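Local structure of HTH-type transcriptional regulator TreR (Bacillus subtilis, 2OGG) at residues 9-17 with 65-73; 31-42 with 53-64. The protein represses the trePA operon and binds trehalose-6-phosphate, the present chain being its effector-binding UTRA domain. All coordinates share one frame; numbering follows the deposited sequence.

Contact 1 of 2, residues 9-17 with 65-73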
loop_
_atom_site.group_PDB
_atom_site.type_symbol
_atom_site.label_atom_id
_atom_site.label_comp_id
_atom_site.label_asym_id
_atom_site.label_seq_id
_atom_site.Cartn_x
_atom_site.Cartn_y
_atom_site.Cartn_z
ATOM N N THR A 9 -1.104 -23.805 -17.841
ATOM C CA THR A 9 -1.264 -22.472 -18.493
ATOM C C THR A 9 0.050 -22.025 -19.177
ATOM O O THR A 9 0.913 -21.409 -18.548
ATOM C CB THR A 9 -1.803 -21.403 -17.486
ATOM O OG1 THR A 9 -0.877 -20.318 -17.344
ATOM C CG2 THR A 9 -2.120 -22.032 -16.119
ATOM N N LYS A 10 0.204 -22.381 -20.456
ATOM C CA LYS A 10 1.476 -22.211 -21.182
ATOM C C LYS A 10 1.841 -20.763 -21.540
ATOM O O LYS A 10 0.984 -19.963 -21.875
ATOM C CB LYS A 10 1.494 -23.088 -22.441
ATOM C CG LYS A 10 2.886 -23.410 -22.978
ATOM C CD LYS A 10 2.823 -24.278 -24.238
ATOM C CE LYS A 10 2.585 -23.431 -25.489
ATOM N NZ LYS A 10 2.044 -24.241 -26.627
ATOM N N THR A 11 3.138 -20.502 -21.641
ATOM C CA THR A 11 3.666 -19.176 -21.944
ATOM C C THR A 11 4.534 -19.265 -23.201
ATOM O O THR A 11 5.576 -19.924 -23.204
ATOM C CB THR A 11 4.552 -18.672 -20.754
ATOM O OG1 THR A 11 3.707 -18.247 -19.683
ATOM C CG2 THR A 11 5.463 -17.499 -21.163
ATOM N N THR A 12 4.235 -18.417 -24.172
ATOM C CA THR A 12 4.904 -18.450 -25.454
ATOM C C THR A 12 5.620 -17.138 -25.688
ATOM O O THR A 12 4.980 -16.083 -25.732
ATOM C CB THR A 12 3.896 -18.583 -26.550
ATOM O OG1 THR A 12 3.060 -19.711 -26.279
ATOM C CG2 THR A 12 4.588 -18.714 -27.907
ATOM N N VAL A 13 6.914 -17.225 -25.994
ATOM C CA VAL A 13 7.741 -16.055 -26.257
ATOM C C VAL A 13 7.716 -15.749 -27.740
ATOM O O VAL A 13 8.238 -16.513 -28.539
ATOM C CB VAL A 13 9.179 -16.305 -25.819
ATOM C CG1 VAL A 13 10.070 -15.166 -26.229
ATOM C CG2 VAL A 13 9.218 -16.513 -24.317
ATOM N N HIS A 14 7.116 -14.619 -28.108
ATOM C CA HIS A 14 6.960 -14.280 -29.524
ATOM C C HIS A 14 8.120 -13.468 -30.021
ATOM O O HIS A 14 8.707 -13.817 -31.011
ATOM C CB HIS A 14 5.642 -13.555 -29.793
ATOM C CG HIS A 14 4.437 -14.400 -29.534
ATOM N ND1 HIS A 14 3.945 -15.300 -30.460
ATOM C CD2 HIS A 14 3.681 -14.554 -28.421
ATOM C CE1 HIS A 14 2.921 -15.948 -29.934
ATOM N NE2 HIS A 14 2.795 -15.574 -28.671
ATOM N N LYS A 15 8.410 -12.345 -29.375
ATOM C CA LYS A 15 9.625 -11.584 -29.696
ATOM C C LYS A 15 10.504 -11.592 -28.464
ATOM O O LYS A 15 10.013 -11.418 -27.358
ATOM C CB LYS A 15 9.306 -10.127 -30.018
ATOM C CG LYS A 15 8.416 -9.915 -31.199
ATOM C CD LYS A 15 8.491 -8.473 -31.645
ATOM C CE LYS A 15 8.195 -8.345 -33.126
ATOM N NZ LYS A 15 8.364 -6.940 -33.570
ATOM N N PHE A 16 11.800 -11.487 -28.683
ATOM C CA PHE A 16 12.746 -11.384 -27.595
ATOM C C PHE A 16 14.035 -10.923 -28.228
ATOM O O PHE A 16 14.447 -11.433 -29.289
ATOM C CB PHE A 16 12.919 -12.742 -26.937
ATOM C CG PHE A 16 14.114 -12.844 -26.041
ATOM C CD1 PHE A 16 14.127 -12.220 -24.815
ATOM C CD2 PHE A 16 15.088 -13.777 -26.292
ATOM C CE1 PHE A 16 15.163 -12.432 -23.921
ATOM C CE2 PHE A 16 16.103 -14.007 -25.377
ATOM C CZ PHE A 16 16.120 -13.354 -24.189
ATOM N N GLY A 17 14.606 -9.860 -27.680
ATOM C CA GLY A 17 15.745 -9.221 -28.352
ATOM C C GLY A 17 16.293 -8.059 -27.576
ATOM O O GLY A 17 15.759 -7.735 -26.515
ATOM N N HIS A 65 22.155 -10.030 -18.454
ATOM C CA HIS A 65 22.125 -11.395 -18.929
ATOM C C HIS A 65 20.689 -11.846 -18.923
ATOM O O HIS A 65 19.916 -11.503 -18.015
ATOM C CB HIS A 65 22.912 -12.302 -17.990
ATOM C CG HIS A 65 24.385 -12.024 -17.956
ATOM N ND1 HIS A 65 25.141 -12.155 -16.810
ATOM C CD2 HIS A 65 25.232 -11.567 -18.911
ATOM C CE1 HIS A 65 26.392 -11.815 -17.065
ATOM N NE2 HIS A 65 26.485 -11.505 -18.347
ATOM N N LEU A 66 20.275 -12.482 -20.008
ATOM C CA LEU A 66 18.918 -12.959 -20.082
ATOM C C LEU A 66 18.845 -14.089 -21.098
ATOM O O LEU A 66 19.677 -14.172 -22.008
ATOM C CB LEU A 66 18.007 -11.807 -20.455
ATOM C CG LEU A 66 16.493 -12.035 -20.347
ATOM C CD1 LEU A 66 16.068 -12.107 -18.884
ATOM C CD2 LEU A 66 15.741 -10.899 -21.080
ATOM N N THR A 67 17.841 -14.944 -20.957
ATOM C CA THR A 67 17.652 -16.021 -21.899
ATOM C C THR A 67 16.182 -16.264 -22.256
ATOM O O THR A 67 15.280 -15.914 -21.493
ATOM C CB THR A 67 18.251 -17.308 -21.354
ATOM O OG1 THR A 67 17.414 -17.792 -20.301
ATOM C CG2 THR A 67 19.661 -17.035 -20.829
ATOM N N LYS A 68 15.943 -16.924 -23.390
ATOM C CA LYS A 68 14.577 -17.362 -23.722
ATOM C C LYS A 68 13.926 -18.262 -22.642
ATOM O O LYS A 68 12.711 -18.209 -22.449
ATOM C CB LYS A 68 14.524 -18.039 -25.085
ATOM C CG LYS A 68 13.214 -18.750 -25.418
ATOM C CD LYS A 68 13.148 -19.025 -26.932
ATOM C CE LYS A 68 12.176 -20.126 -27.266
ATOM N NZ LYS A 68 12.654 -21.431 -26.787
ATOM N N GLU A 69 14.743 -18.969 -21.860
ATOM C CA GLU A 69 14.230 -19.904 -20.871
ATOM C C GLU A 69 13.718 -19.172 -19.639
ATOM O O GLU A 69 12.744 -19.590 -19.021
ATOM C CB GLU A 69 15.303 -20.900 -20.469
ATOM C CG GLU A 69 14.788 -21.998 -19.572
ATOM C CD GLU A 69 15.750 -23.177 -19.491
ATOM O OE1 GLU A 69 16.007 -23.835 -20.533
ATOM O OE2 GLU A 69 16.254 -23.439 -18.374
ATOM N N ILE A 70 14.347 -18.047 -19.319
ATOM C CA ILE A 70 13.906 -17.218 -18.214
ATOM C C ILE A 70 12.560 -16.532 -18.498
ATOM O O ILE A 70 11.664 -16.576 -17.651
ATOM C CB ILE A 70 15.006 -16.219 -17.811
ATOM C CG1 ILE A 70 16.106 -16.956 -17.019
ATOM C CG2 ILE A 70 14.449 -15.112 -16.948
ATOM C CD1 ILE A 70 17.388 -16.151 -16.810
ATOM N N CYS A 71 12.313 -16.228 -19.775
ATOM C CA CYS A 71 11.068 -15.618 -20.204
ATOM C C CYS A 71 9.910 -16.601 -20.248
ATOM O O CYS A 71 8.742 -16.208 -20.148
ATOM C CB CYS A 71 11.241 -15.001 -21.583
ATOM S SG CYS A 71 12.556 -13.783 -21.627
ATOM N N GLU A 72 10.219 -17.872 -20.467
ATOM C CA GLU A 72 9.191 -18.887 -20.457
ATOM C C GLU A 72 8.840 -19.250 -19.020
ATOM O O GLU A 72 7.839 -19.899 -18.752
ATOM C CB GLU A 72 9.657 -20.102 -21.246
ATOM C CG GLU A 72 10.004 -19.746 -22.673
ATOM C CD GLU A 72 10.496 -20.926 -23.489
ATOM O OE1 GLU A 72 11.322 -21.710 -22.966
ATOM O OE2 GLU A 72 10.107 -21.019 -24.679
ATOM N N ASN A 73 9.628 -18.730 -18.093
ATOM C CA ASN A 73 9.390 -18.946 -16.684
ATOM C C ASN A 73 8.922 -17.628 -16.032
ATOM O O ASN A 73 7.926 -17.061 -16.467
ATOM C CB ASN A 73 10.608 -19.618 -16.041
ATOM C CG ASN A 73 10.769 -21.088 -16.505
ATOM O OD1 ASN A 73 10.016 -21.970 -16.081
ATOM N ND2 ASN A 73 11.686 -21.330 -17.440
HETATM O O HOH W 1 5.555 -21.735 -20.174
#

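Contact 2 of 2, residues 31-42 with 53-64. With SO4 (sulfate ion), chain D; SO4 (sulfate ion), chain C.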
loop_
_atom_site.group_PDB
_atom_site.type_symbol
_atom_site.label_atom_id
_atom_site.label_comp_id
_atom_site.label_asym_id
_atom_site.label_seq_id
_atom_site.Cartn_x
_atom_site.Cartn_y
_atom_site.Cartn_z
ATOM N N ALA A 31 14.290 6.149 -21.877
ATOM C CA ALA A 31 15.582 5.681 -22.391
ATOM C C ALA A 31 16.065 6.543 -23.567
ATOM O O ALA A 31 15.249 6.963 -24.393
ATOM C CB ALA A 31 15.454 4.237 -22.853
ATOM N N ASN A 32 17.392 6.635 -23.729
ATOM C CA ASN A 32 18.015 7.292 -24.891
ATOM C C ASN A 32 18.264 6.344 -26.076
ATOM O O ASN A 32 18.253 5.100 -25.948
ATOM C CB ASN A 32 19.385 7.882 -24.524
ATOM C CG ASN A 32 19.352 8.749 -23.284
ATOM O OD1 ASN A 32 18.441 9.560 -23.096
ATOM N ND2 ASN A 32 20.433 8.696 -22.512
ATOM N N LEU A 33 18.697 6.967 -27.170
ATOM C CA LEU A 33 19.252 6.282 -28.315
ATOM C C LEU A 33 20.298 5.208 -28.022
ATOM O O LEU A 33 20.244 4.098 -28.542
ATOM C CB LEU A 33 18.186 5.853 -29.299
ATOM C CG LEU A 33 18.524 5.895 -30.784
ATOM C CD1 LEU A 33 17.564 4.959 -31.517
ATOM C CD2 LEU A 33 18.407 7.331 -31.297
ATOM N N ASP A 34 21.217 5.519 -27.121
ATOM C CA ASP A 34 22.365 4.661 -26.897
ATOM C C ASP A 34 22.228 3.845 -25.615
ATOM O O ASP A 34 23.176 3.746 -24.828
ATOM C CB ASP A 34 23.639 5.509 -26.866
ATOM C CG ASP A 34 23.414 6.872 -26.231
ATOM O OD1 ASP A 34 23.956 7.103 -25.126
ATOM O OD2 ASP A 34 22.644 7.685 -26.800
ATOM N N ASP A 35 20.999 3.434 -25.325
ATOM C CA ASP A 35 20.725 2.566 -24.201
ATOM C C ASP A 35 20.292 1.242 -24.797
ATOM O O ASP A 35 19.536 1.220 -25.759
ATOM C CB ASP A 35 19.575 3.127 -23.364
ATOM C CG ASP A 35 20.016 4.225 -22.408
ATOM O OD1 ASP A 35 21.110 4.094 -21.793
ATOM O OD2 ASP A 35 19.208 5.165 -22.193
ATOM N N ASP A 36 20.854 0.149 -24.312
ATOM C CA ASP A 36 20.473 -1.164 -24.799
ATOM C C ASP A 36 19.312 -1.672 -23.952
ATOM O O ASP A 36 19.409 -1.749 -22.724
ATOM C CB ASP A 36 21.666 -2.124 -24.761
ATOM C CG ASP A 36 22.565 -1.986 -25.990
ATOM O OD1 ASP A 36 22.103 -1.401 -27.001
ATOM O OD2 ASP A 36 23.691 -2.549 -25.985
ATOM N N ILE A 37 18.212 -1.995 -24.617
ATOM C CA ILE A 37 16.980 -2.343 -23.939
ATOM C C ILE A 37 16.594 -3.760 -24.330
ATOM O O ILE A 37 16.654 -4.111 -25.497
ATOM C CB ILE A 37 15.825 -1.390 -24.385
ATOM C CG1 ILE A 37 16.119 0.046 -23.948
ATOM C CG2 ILE A 37 14.497 -1.840 -23.813
ATOM C CD1 ILE A 37 16.291 0.179 -22.465
ATOM N N TRP A 38 16.211 -4.573 -23.355
ATOM C CA TRP A 38 15.733 -5.913 -23.640
ATOM C C TRP A 38 14.254 -5.737 -23.925
ATOM O O TRP A 38 13.624 -4.884 -23.298
ATOM C CB TRP A 38 15.863 -6.760 -22.382
ATOM C CG TRP A 38 17.245 -7.157 -22.047
ATOM C CD1 TRP A 38 17.945 -6.820 -20.923
ATOM C CD2 TRP A 38 18.038 -8.133 -22.737
ATOM N NE1 TRP A 38 19.141 -7.525 -20.872
ATOM C CE2 TRP A 38 19.187 -8.378 -21.941
ATOM C CE3 TRP A 38 17.811 -8.943 -23.849
ATOM C CZ2 TRP A 38 20.132 -9.330 -22.280
ATOM C CZ3 TRP A 38 18.760 -9.908 -24.179
ATOM C CH2 TRP A 38 19.905 -10.078 -23.414
ATOM N N GLU A 39 13.751 -6.367 -24.988
ATOM C CA GLU A 39 12.312 -6.421 -25.224
ATOM C C GLU A 39 11.828 -7.865 -25.200
ATOM O O GLU A 39 12.408 -8.721 -25.860
ATOM C CB GLU A 39 11.965 -5.807 -26.568
ATOM C CG GLU A 39 10.677 -6.369 -27.179
ATOM C CD GLU A 39 10.211 -5.612 -28.433
ATOM O OE1 GLU A 39 10.920 -5.664 -29.462
ATOM O OE2 GLU A 39 9.154 -4.931 -28.378
ATOM N N VAL A 40 10.818 -8.161 -24.400
ATOM C CA VAL A 40 10.242 -9.516 -24.412
ATOM C C VAL A 40 8.733 -9.419 -24.618
ATOM O O VAL A 40 8.043 -8.637 -23.933
ATOM C CB VAL A 40 10.474 -10.241 -23.088
ATOM C CG1 VAL A 40 10.020 -11.711 -23.189
ATOM C CG2 VAL A 40 11.942 -10.127 -22.663
ATOM N N ILE A 41 8.241 -10.073 -25.664
ATOM C CA ILE A 41 6.818 -10.090 -25.899
ATOM C C ILE A 41 6.291 -11.518 -25.825
ATOM O O ILE A 41 6.712 -12.400 -26.586
ATOM C CB ILE A 41 6.468 -9.399 -27.216
ATOM C CG1 ILE A 41 6.741 -7.896 -27.117
ATOM C CG2 ILE A 41 5.020 -9.648 -27.611
ATOM C CD1 ILE A 41 6.614 -7.204 -28.451
ATOM N N ARG A 42 5.352 -11.740 -24.917
ATOM C CA ARG A 42 4.835 -13.088 -24.649
ATOM C C ARG A 42 3.332 -13.104 -24.680
ATOM O O ARG A 42 2.698 -12.150 -24.229
ATOM C CB ARG A 42 5.259 -13.537 -23.262
ATOM C CG ARG A 42 6.722 -13.753 -23.149
ATOM C CD ARG A 42 7.167 -14.022 -21.723
ATOM N NE ARG A 42 7.083 -12.850 -20.856
ATOM C CZ ARG A 42 7.121 -12.938 -19.524
ATOM N NH1 ARG A 42 7.083 -14.141 -18.939
ATOM N NH2 ARG A 42 6.972 -11.851 -18.784
ATOM N N LEU A 53 -1.451 -10.606 -23.465
ATOM C CA LEU A 53 -0.203 -10.325 -24.156
ATOM C C LEU A 53 0.672 -9.496 -23.249
ATOM O O LEU A 53 0.218 -8.487 -22.719
ATOM C CB LEU A 53 -0.447 -9.615 -25.480
ATOM C CG LEU A 53 0.872 -9.465 -26.225
ATOM C CD1 LEU A 53 1.231 -10.779 -26.899
ATOM C CD2 LEU A 53 0.885 -8.263 -27.189
ATOM N N ASP A 54 1.823 -10.049 -22.871
ATOM C CA ASP A 54 2.711 -9.399 -21.904
ATOM C C ASP A 54 3.934 -8.817 -22.603
ATOM O O ASP A 54 4.671 -9.537 -23.274
ATOM C CB ASP A 54 3.157 -10.404 -20.853
ATOM C CG ASP A 54 2.116 -10.604 -19.756
ATOM O OD1 ASP A 54 1.517 -9.588 -19.330
ATOM O OD2 ASP A 54 1.963 -11.752 -19.245
ATOM N N LYS A 55 4.091 -7.507 -22.544
ATOM C CA LYS A 55 5.287 -6.863 -23.114
ATOM C C LYS A 55 6.196 -6.296 -22.022
ATOM O O LYS A 55 5.733 -5.557 -21.156
ATOM C CB LYS A 55 4.859 -5.783 -24.108
ATOM C CG LYS A 55 3.991 -6.357 -25.230
ATOM C CD LYS A 55 3.175 -5.308 -25.980
ATOM C CE LYS A 55 4.078 -4.467 -26.875
ATOM N NZ LYS A 55 3.325 -3.695 -27.888
ATOM N N ASP A 56 7.396 -6.842 -21.883
ATOM C CA ASP A 56 8.338 -6.266 -20.929
ATOM C C ASP A 56 9.469 -5.563 -21.666
ATOM O O ASP A 56 10.068 -6.175 -22.543
ATOM C CB ASP A 56 8.914 -7.340 -19.996
ATOM C CG ASP A 56 7.979 -7.676 -18.824
ATOM O OD1 ASP A 56 8.059 -6.935 -17.817
ATOM O OD2 ASP A 56 7.216 -8.696 -18.874
ATOM N N TYR A 57 9.984 -4.508 -21.039
ATOM C CA TYR A 57 11.109 -3.725 -21.541
ATOM C C TYR A 57 11.942 -3.233 -20.345
ATOM O O TYR A 57 11.425 -2.517 -19.493
ATOM C CB TYR A 57 10.580 -2.494 -22.278
ATOM C CG TYR A 57 9.775 -2.831 -23.503
ATOM C CD1 TYR A 57 10.390 -2.995 -24.744
ATOM C CD2 TYR A 57 8.394 -2.914 -23.445
ATOM C CE1 TYR A 57 9.656 -3.299 -25.856
ATOM C CE2 TYR A 57 7.685 -3.360 -24.501
ATOM C CZ TYR A 57 8.299 -3.469 -25.734
ATOM O OH TYR A 57 7.554 -3.831 -26.837
ATOM N N PHE A 58 13.232 -3.563 -20.302
ATOM C CA PHE A 58 14.095 -3.079 -19.241
ATOM C C PHE A 58 15.539 -2.950 -19.698
ATOM O O PHE A 58 15.893 -3.433 -20.780
ATOM C CB PHE A 58 13.975 -3.963 -18.007
ATOM C CG PHE A 58 14.147 -5.413 -18.301
ATOM C CD1 PHE A 58 13.093 -6.158 -18.745
ATOM C CD2 PHE A 58 15.402 -5.983 -18.289
ATOM C CE1 PHE A 58 13.259 -7.484 -19.061
ATOM C CE2 PHE A 58 15.575 -7.319 -18.585
ATOM C CZ PHE A 58 14.497 -8.079 -18.944
ATOM N N PHE A 59 16.315 -2.134 -18.980
ATOM C CA PHE A 59 17.671 -1.791 -19.441
ATOM C C PHE A 59 18.632 -2.952 -19.210
ATOM O O PHE A 59 18.917 -3.330 -18.049
ATOM C CB PHE A 59 18.229 -0.555 -18.723
ATOM C CG PHE A 59 17.508 0.713 -19.023
ATOM C CD1 PHE A 59 18.146 1.725 -19.730
ATOM C CD2 PHE A 59 16.304 1.004 -18.394
ATOM C CE1 PHE A 59 17.557 2.970 -19.877
ATOM C CE2 PHE A 59 15.634 2.206 -18.654
ATOM C CZ PHE A 59 16.302 3.218 -19.329
ATOM N N ARG A 60 19.408 -3.219 -20.247
ATOM C CA ARG A 60 20.429 -4.217 -20.135
ATOM C C ARG A 60 21.486 -3.782 -19.124
ATOM O O ARG A 60 22.122 -4.605 -18.494
ATOM C CB ARG A 60 21.060 -4.465 -21.481
ATOM C CG ARG A 60 22.395 -5.169 -21.389
ATOM C CD ARG A 60 23.220 -4.796 -22.578
ATOM N NE ARG A 60 24.599 -5.159 -22.365
ATOM C CZ ARG A 60 25.419 -4.527 -21.536
ATOM N NH1 ARG A 60 25.058 -3.378 -20.970
ATOM N NH2 ARG A 60 26.656 -4.973 -21.401
ATOM N N LYS A 61 21.663 -2.484 -18.951
ATOM C CA LYS A 61 22.720 -2.003 -18.064
ATOM C C LYS A 61 22.520 -2.484 -16.638
ATOM O O LYS A 61 23.462 -2.833 -15.969
ATOM C CB LYS A 61 22.811 -0.486 -18.129
ATOM C CG LYS A 61 23.123 0.195 -16.815
ATOM C CD LYS A 61 22.927 1.702 -17.002
ATOM C CE LYS A 61 21.747 1.977 -17.966
ATOM N NZ LYS A 61 21.846 3.299 -18.644
ATOM N N HIS A 62 21.270 -2.721 -16.280
ATOM C CA HIS A 62 20.939 -3.237 -14.965
ATOM C C HIS A 62 20.727 -4.759 -14.883
ATOM O O HIS A 62 21.011 -5.362 -13.829
ATOM C CB HIS A 62 19.781 -2.437 -14.346
ATOM C CG HIS A 62 20.192 -1.075 -13.867
ATOM N ND1 HIS A 62 19.807 0.088 -14.514
ATOM C CD2 HIS A 62 21.065 -0.701 -12.887
ATOM C CE1 HIS A 62 20.418 1.116 -13.944
ATOM N NE2 HIS A 62 21.201 0.663 -12.974
ATOM N N VAL A 63 20.399 -5.367 -16.033
ATOM C CA VAL A 63 20.152 -6.819 -16.180
ATOM C C VAL A 63 20.897 -7.376 -17.412
ATOM O O VAL A 63 20.346 -7.455 -18.511
ATOM C CB VAL A 63 18.640 -7.113 -16.275
ATOM C CG1 VAL A 63 18.369 -8.586 -16.434
ATOM C CG2 VAL A 63 17.953 -6.581 -15.025
ATOM N N PRO A 64 22.212 -7.536 -17.277
ATOM C CA PRO A 64 23.035 -7.771 -18.450
ATOM C C PRO A 64 22.797 -9.106 -19.138
ATOM O O PRO A 64 23.285 -9.321 -20.246
ATOM C CB PRO A 64 24.471 -7.708 -17.895
ATOM C CG PRO A 64 24.336 -7.684 -16.397
ATOM C CD PRO A 64 23.006 -7.090 -16.122
HETATM S S SO4 D . 24.081 0.043 -22.499
HETATM O O1 SO4 D . 22.678 0.453 -22.391
HETATM O O2 SO4 D . 24.710 0.210 -21.184
HETATM O O3 SO4 D . 24.191 -1.372 -22.894
HETATM O O4 SO4 D . 24.735 0.882 -23.510
HETATM S S SO4 C . 6.547 -12.785 -15.180
HETATM O O1 SO4 C . 6.616 -11.332 -15.206
HETATM O O2 SO4 C . 7.042 -13.312 -13.924
HETATM O O3 SO4 C . 5.182 -13.271 -15.269
HETATM O O4 SO4 C . 7.366 -13.241 -16.286
HETATM O O HOH W 2 21.008 -0.579 -20.701
HETATM O O HOH W 3 6.865 -10.320 -21.404
#

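Contact 1 of 2, residues 9-17 with 65-73
Thr-11, Val-13 and Phe-16 of edge strand 11-19 pack against Leu-66, Cys-71 and Glu-72 on and around the short helix 68-71. This is mostly apolar packing near the surface of the UTRA domain. The far end of the Phe-16 ring abuts Leu-66 and the start of the helix. Leu-66 CD2 meets Phe-16 CE1 at the ring edge, 3.3 Å away. Cys-71 SG lies 4.4 Å from the centroid of the same ring and 40° off its normal, an oblique sulfur-aromatic contact. Phe-16 CG stands anti to the backbone N (chi1 165°), and the ring thereby reaches the Thr-67 to Lys-68 peptide. Phe-16 CZ is 3.5 Å from Thr-67 C. Thr-67 is the N-cap: its OG1 accepts from Ile-70 N (3.2 Å) and, weakly, from Glu-69 N. Further along, Val-13 CG2 touches both Cys-71 CB and Glu-72 CG, each at 3.7 Å. Thr-11 CG2 lies against Cys-71 O. One water joins the backbones, accepting from Thr-11 N and donating to Glu-72 O. Strand 37-46 adjoins both segments, with Val-40 touching Phe-16 and Cys-71, while Tyr-78 of helix 75-83 packs on Leu-66 and Ile-70.

Contact 2 of 2, residues 31-42 with 53-64
Strands 37-42 and 53-59 form an antiparallel beta hairpin inside the main sheet of the UTRA domain. Their axes approach to 4.6 Å. Trp-38 with Phe-58, Val-40 with Asp-56 and Arg-42 with Asp-54 are the hydrogen-bonded pairs.

The packing is tight along the strands. On one face, Ile-37 CD1 sits over the Phe-59 ring, 3.8 Å from its centroid, as a CH-pi contact. Next to it, Glu-39 and Tyr-57 run side by side. Tyr-57 OH donates to Glu-39 OE2, though the modelled 2.5 Å is very short and its exact length doubtful. Leu-29 of helix 23-29 covers Ile-37, Tyr-57 and Phe-59. On the other face, Trp-38 CB lies over the Phe-58 ring, and the two aromatic planes meet obliquely at 42°. Phe-58 CG is wedged between its backbone N and carbonyl carbon (chi1 51°), which brings CE2 to 3.4 Å from Trp-38 CD1. Trp-38 NE1 meets Val-63 O nearly head-on to the carbonyl, close to the indole plane, through a somewhat bent N-H...O bond. This ties the indole to the chain that follows strand 53-59.

The outer end is looser and polar. Exposed Lys-61 NZ makes a weak salt bridge with Asp-35 OD1. A sulfate, probably from the crystallisation liquor, accepts from Asp-36 N (2.7 Å), and Arg-60 NH1 lies near another of its oxygens. A water ties this sulfate to Asp-36 O and Lys-61 N.

At the other end, Arg-42 is buried, and its chain bends to set the guanidinium between Asp-56 and a second sulfate. Asp-56 OD2 bridges to NH2 in the guanidinium plane, while Thr-133 and Gln-131 hold Asp-56 OD1. The sulfate offers a single oxygen, O4, to both Arg-42 NH1 (2.8 Å) and Arg-42 NH2 (2.9 Å).

Contact 2 is nested in the chain loop that contact 1 closes, and their centres lie about 13 Å apart. Strands 11-19 and 37-46 join them. His-14 N to Ile-41 O (2.7 Å) and Lys-15 O to Ile-41 N (2.8 Å) are probable hydrogen bonds, and both residues face Ile-41 in a classic beta bulge. Cys-71 O of contact 1 also accepts a weak bond from Arg-42 NH1 of contact 2. That arginine binds a sulfate, whose other partners include Arg-44, Ser-74 and the backbone N of Ile-75 and Tyr-76. Such an anion site is consistent with the phosphate end of the trehalose-6-phosphate pocket.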